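Local atomic coordinates of acyl-CoA dehydrogenase (Bacillus anthracis, PDB entry 3OWA), a protein that probably catalyses the FAD-dependent alpha,beta-dehydrogenation of acyl-CoA thioesters, as other members of the acyl-CoA dehydrogenase family do. Residues 355-363 with 417-425. Numbering follows the deposited sequence. Where two conformers were deposited one is given.
Sequences AEYAIECSL and IVPGTFLRK
I359 CD1 lies over one face of the F422 ring, a CH-pi contact in which the methyl carbon stands 3.6 Å from the ring centroid and only 2° off the ring normal. All six ring carbons are therefore almost equally far from it, and CG2 of the same isoleucine comes within 3.9 Å of F422 CE2, close to CZ as well. In the second flat group, the Y357 ring, E356 CG lies over the centre of one face and E360 OE2 meets the edge in plane. I359 carries both of its branches to the partner helix: CG2 is anti to the backbone N, whereas CG1 is anti to the carbonyl carbon and extends through CD1 past T421. There the fit is tight, with I359 CG1 3.4 Å from T421 CG2.

These residues join the start of helix 358-383 to helix 411-427 in the predominantly helical C-terminal domain of the acyl-CoA dehydrogenase fold, the local axes being nearly antiparallel (168°) and 10.0 Å apart. Toward I417 the packing continues with L363 CD2 against V418 CG2 (3.9 Å); S362 OG, in the conformer given, lies near I417 CD1 and is hydrogen-bonded to N414 ND2. T421 turns its own hydroxyl back to its helix: OG1 meets I417 O at 2.7 Å from above the carbonyl plane, and the same oxygen also accepts the backbone bond from T421 N.

At the other end the K425 chain passes I359 CD1 and bends at chi4 (-80°), bringing NZ within 3.4 Å of E356 O in a weak hydrogen bond. E356 OE2 stays 4.4 Å from K425 NZ, too far for a salt bridge, and is hydrogen-bonded to G14 N.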
ATOM      1  N   ALA A 355     -14.583  25.204 -10.761  1.00 46.46           N
ATOM      2  CA  ALA A 355     -13.189  25.641 -10.864  1.00 46.51           C
ATOM      3  C   ALA A 355     -12.812  26.497  -9.642  1.00 47.22           C
ATOM      4  O   ALA A 355     -11.667  26.449  -9.194  1.00 47.50           O
ATOM      5  CB  ALA A 355     -12.924  26.393 -12.179  1.00 46.60           C
ATOM      6  N   GLU A 356     -13.788  27.213  -9.077  1.00 47.15           N
ATOM      7  CA  GLU A 356     -13.604  28.012  -7.842  1.00 48.64           C
ATOM      8  C   GLU A 356     -12.999  27.134  -6.746  1.00 48.06           C
ATOM      9  O   GLU A 356     -12.149  27.586  -5.952  1.00 48.05           O
ATOM     10  CB  GLU A 356     -14.953  28.583  -7.379  1.00 49.37           C
ATOM     11  CG  GLU A 356     -14.961  29.198  -5.997  1.00 52.44           C
ATOM     12  CD  GLU A 356     -14.127  30.479  -5.920  1.00 56.84           C
ATOM     13  OE1 GLU A 356     -13.899  31.118  -6.969  1.00 59.26           O
ATOM     14  OE2 GLU A 356     -13.691  30.855  -4.812  1.00 59.69           O
ATOM     15  N   TYR A 357     -13.403  25.859  -6.746  1.00 45.83           N
ATOM     16  CA  TYR A 357     -12.966  24.926  -5.721  1.00 44.35           C
ATOM     17  C   TYR A 357     -11.934  23.911  -6.204  1.00 42.64           C
ATOM     18  O   TYR A 357     -11.919  22.773  -5.732  1.00 41.93           O
ATOM     19  CB  TYR A 357     -14.177  24.253  -5.101  1.00 44.36           C
ATOM     20  CG  TYR A 357     -15.162  25.281  -4.615  1.00 46.17           C
ATOM     21  CD1 TYR A 357     -16.360  25.484  -5.276  1.00 46.48           C
ATOM     22  CD2 TYR A 357     -14.866  26.079  -3.513  1.00 47.02           C
ATOM     23  CE1 TYR A 357     -17.253  26.449  -4.853  1.00 48.25           C
ATOM     24  CE2 TYR A 357     -15.745  27.026  -3.069  1.00 49.00           C
ATOM     25  CZ  TYR A 357     -16.933  27.222  -3.746  1.00 50.34           C
ATOM     26  OH  TYR A 357     -17.812  28.178  -3.301  1.00 49.85           O
ATOM     27  N   ALA A 358     -11.059  24.329  -7.121  1.00 42.12           N
ATOM     28  CA  ALA A 358     -10.001  23.439  -7.639  1.00 40.00           C
ATOM     29  C   ALA A 358      -9.147  22.870  -6.518  1.00 39.33           C
ATOM     30  O   ALA A 358      -8.743  21.717  -6.599  1.00 38.57           O
ATOM     31  CB  ALA A 358      -9.127  24.127  -8.695  1.00 40.19           C
ATOM     32  N   ILE A 359      -8.877  23.664  -5.471  1.00 39.51           N
ATOM     33  CA  ILE A 359      -8.063  23.183  -4.355  1.00 38.60           C
ATOM     34  C   ILE A 359      -8.726  22.013  -3.634  1.00 37.45           C
ATOM     35  O   ILE A 359      -8.128  20.959  -3.474  1.00 36.53           O
ATOM     36  CB  ILE A 359      -7.684  24.285  -3.357  1.00 39.10           C
ATOM     37  CG1 ILE A 359      -6.687  25.248  -3.999  1.00 40.50           C
ATOM     38  CG2 ILE A 359      -7.087  23.665  -2.096  1.00 39.21           C
ATOM     39  CD1 ILE A 359      -6.506  26.577  -3.216  1.00 43.03           C
ATOM     40  N   GLU A 360      -9.950  22.223  -3.188  1.00 37.32           N
ATOM     41  CA  GLU A 360     -10.747  21.194  -2.552  1.00 37.22           C
ATOM     42  C   GLU A 360     -10.872  19.924  -3.432  1.00 35.78           C
ATOM     43  O   GLU A 360     -10.815  18.812  -2.917  1.00 35.63           O
ATOM     44  CB  GLU A 360     -12.128  21.775  -2.187  1.00 37.11           C
ATOM     45  CG  GLU A 360     -12.058  22.886  -1.112  1.00 42.10           C
ATOM     46  CD  GLU A 360     -11.820  24.318  -1.668  1.00 45.83           C
ATOM     47  OE1 GLU A 360     -12.066  25.265  -0.898  1.00 45.58           O
ATOM     48  OE2 GLU A 360     -11.391  24.495  -2.851  1.00 44.80           O
ATOM     49  N   CYS A 361     -11.028  20.085  -4.749  1.00 35.43           N
ATOM     50  CA  CYS A 361     -11.125  18.921  -5.668  1.00 34.90           C
ATOM     51  C   CYS A 361      -9.858  18.076  -5.658  1.00 33.82           C
ATOM     52  O   CYS A 361      -9.924  16.831  -5.599  1.00 33.14           O
ATOM     53  CB  CYS A 361     -11.411  19.377  -7.118  1.00 34.74           C
ATOM     54  SG  CYS A 361     -13.085  20.075  -7.350  1.00 38.58           S
ATOM     55  N   SER A 362      -8.705  18.735  -5.726  0.61 33.74           N
ATOM     56  CA  SER A 362      -7.412  18.040  -5.707  0.61 33.24           C
ATOM     57  C   SER A 362      -7.188  17.355  -4.365  0.61 33.06           C
ATOM     58  O   SER A 362      -6.744  16.203  -4.318  0.61 32.54           O
ATOM     59  CB  SER A 362      -6.266  19.013  -6.000  0.61 33.98           C
ATOM     60  OG  SER A 362      -6.012  19.068  -7.394  0.61 35.76           O
ATOM     61  N   LEU A 363      -7.514  18.043  -3.273  1.00 33.03           N
ATOM     62  CA  LEU A 363      -7.440  17.409  -1.949  1.00 33.48           C
ATOM     63  C   LEU A 363      -8.293  16.149  -1.839  1.00 32.57           C
ATOM     64  O   LEU A 363      -7.844  15.170  -1.264  1.00 33.65           O
ATOM     65  CB  LEU A 363      -7.807  18.371  -0.801  1.00 33.33           C
ATOM     66  CG  LEU A 363      -7.044  19.704  -0.705  1.00 36.40           C
ATOM     67  CD1 LEU A 363      -7.634  20.555   0.422  1.00 38.37           C
ATOM     68  CD2 LEU A 363      -5.521  19.506  -0.561  1.00 36.21           C
ATOM     69  N   ILE A 417       0.474  21.099  -7.051  1.00 43.63           N
ATOM     70  CA  ILE A 417      -0.257  22.270  -7.496  1.00 45.01           C
ATOM     71  C   ILE A 417      -0.997  22.994  -6.376  1.00 44.74           C
ATOM     72  O   ILE A 417      -1.328  24.178  -6.539  1.00 45.85           O
ATOM     73  CB  ILE A 417      -1.231  21.955  -8.658  1.00 45.05           C
ATOM     74  CG1 ILE A 417      -2.340  20.989  -8.210  1.00 46.43           C
ATOM     75  CG2 ILE A 417      -0.451  21.431  -9.871  1.00 46.27           C
ATOM     76  CD1 ILE A 417      -3.176  20.475  -9.378  1.00 47.94           C
ATOM     77  N   VAL A 418      -1.251  22.313  -5.260  1.00 42.55           N
ATOM     78  CA  VAL A 418      -1.960  22.937  -4.157  1.00 41.92           C
ATOM     79  C   VAL A 418      -1.318  24.250  -3.588  1.00 44.11           C
ATOM     80  O   VAL A 418      -1.997  25.298  -3.511  1.00 43.98           O
ATOM     81  CB  VAL A 418      -2.346  21.909  -3.036  1.00 41.46           C
ATOM     82  CG1 VAL A 418      -2.744  22.637  -1.731  1.00 39.13           C
ATOM     83  CG2 VAL A 418      -3.491  21.015  -3.507  1.00 39.61           C
ATOM     84  N   PRO A 419      -0.033  24.217  -3.182  1.00 44.77           N
ATOM     85  CA  PRO A 419       0.505  25.484  -2.643  1.00 46.56           C
ATOM     86  C   PRO A 419       0.498  26.642  -3.629  1.00 48.54           C
ATOM     87  O   PRO A 419       0.185  27.759  -3.233  1.00 50.12           O
ATOM     88  CB  PRO A 419       1.941  25.132  -2.275  1.00 46.31           C
ATOM     89  CG  PRO A 419       1.916  23.622  -2.080  1.00 45.68           C
ATOM     90  CD  PRO A 419       0.963  23.131  -3.114  1.00 43.83           C
ATOM     91  N   GLY A 420       0.828  26.384  -4.891  1.00 49.69           N
ATOM     92  CA  GLY A 420       0.854  27.428  -5.934  1.00 51.78           C
ATOM     93  C   GLY A 420      -0.507  28.020  -6.227  1.00 52.82           C
ATOM     94  O   GLY A 420      -0.629  29.225  -6.449  1.00 54.63           O
ATOM     95  N   THR A 421      -1.532  27.173  -6.227  1.00 52.32           N
ATOM     96  CA  THR A 421      -2.917  27.618  -6.316  1.00 53.25           C
ATOM     97  C   THR A 421      -3.293  28.587  -5.184  1.00 55.27           C
ATOM     98  O   THR A 421      -3.921  29.627  -5.443  1.00 55.90           O
ATOM     99  CB  THR A 421      -3.862  26.423  -6.359  1.00 51.53           C
ATOM    100  OG1 THR A 421      -3.453  25.587  -7.437  1.00 52.04           O
ATOM    101  CG2 THR A 421      -5.279  26.855  -6.621  1.00 52.44           C
ATOM    102  N   PHE A 422      -2.901  28.271  -3.949  1.00 56.24           N
ATOM    103  CA  PHE A 422      -3.069  29.217  -2.838  1.00 58.72           C
ATOM    104  C   PHE A 422      -2.375  30.549  -3.105  1.00 61.87           C
ATOM    105  O   PHE A 422      -2.979  31.613  -2.939  1.00 63.11           O
ATOM    106  CB  PHE A 422      -2.607  28.630  -1.497  1.00 57.52           C
ATOM    107  CG  PHE A 422      -3.660  27.836  -0.798  1.00 53.29           C
ATOM    108  CD1 PHE A 422      -4.776  28.471  -0.259  1.00 51.17           C
ATOM    109  CD2 PHE A 422      -3.545  26.451  -0.679  1.00 49.62           C
ATOM    110  CE1 PHE A 422      -5.774  27.751   0.392  1.00 50.20           C
ATOM    111  CE2 PHE A 422      -4.532  25.706  -0.031  1.00 48.65           C
ATOM    112  CZ  PHE A 422      -5.660  26.359   0.515  1.00 49.13           C
ATOM    113  N   LEU A 423      -1.123  30.489  -3.547  1.00 64.58           N
ATOM    114  CA  LEU A 423      -0.332  31.701  -3.795  1.00 68.10           C
ATOM    115  C   LEU A 423      -0.882  32.542  -4.963  1.00 70.01           C
ATOM    116  O   LEU A 423      -0.839  33.776  -4.920  1.00 71.71           O
ATOM    117  CB  LEU A 423       1.141  31.328  -4.008  1.00 68.28           C
ATOM    118  CG  LEU A 423       2.096  31.120  -2.813  1.00 69.82           C
ATOM    119  CD1 LEU A 423       1.420  30.846  -1.447  1.00 72.28           C
ATOM    120  CD2 LEU A 423       3.081  29.988  -3.132  1.00 69.84           C
ATOM    121  N   ARG A 424      -1.411  31.875  -5.988  1.00 70.68           N
ATOM    122  CA  ARG A 424      -2.012  32.549  -7.133  1.00 72.43           C
ATOM    123  C   ARG A 424      -3.295  33.250  -6.723  1.00 73.25           C
ATOM    124  O   ARG A 424      -3.601  34.327  -7.236  1.00 75.07           O
ATOM    125  CB  ARG A 424      -2.287  31.570  -8.273  1.00 71.94           C
ATOM    126  CG  ARG A 424      -2.174  32.185  -9.661  1.00 75.39           C
ATOM    127  CD  ARG A 424      -2.276  31.133 -10.746  1.00 79.50           C
ATOM    128  NE  ARG A 424      -1.425  31.443 -11.903  1.00 84.23           N
ATOM    129  CZ  ARG A 424      -1.236  30.640 -12.955  1.00 85.55           C
ATOM    130  NH1 ARG A 424      -0.443  31.023 -13.946  1.00 86.83           N
ATOM    131  NH2 ARG A 424      -1.834  29.453 -13.027  1.00 85.39           N
ATOM    132  N   LYS A 425      -4.043  32.654  -5.799  1.00 72.64           N
ATOM    133  CA  LYS A 425      -5.246  33.282  -5.283  1.00 73.07           C
ATOM    134  C   LYS A 425      -4.920  34.495  -4.385  1.00 75.71           C
ATOM    135  O   LYS A 425      -5.707  35.447  -4.301  1.00 76.46           O
ATOM    136  CB  LYS A 425      -6.113  32.267  -4.548  1.00 71.68           C
ATOM    137  CG  LYS A 425      -6.878  31.323  -5.451  1.00 67.53           C
ATOM    138  CD  LYS A 425      -7.616  30.292  -4.626  1.00 62.75           C
ATOM    139  CE  LYS A 425      -8.340  29.275  -5.500  1.00 60.41           C
ATOM    140  NZ  LYS A 425      -9.629  29.802  -6.013  1.00 58.86           N
TER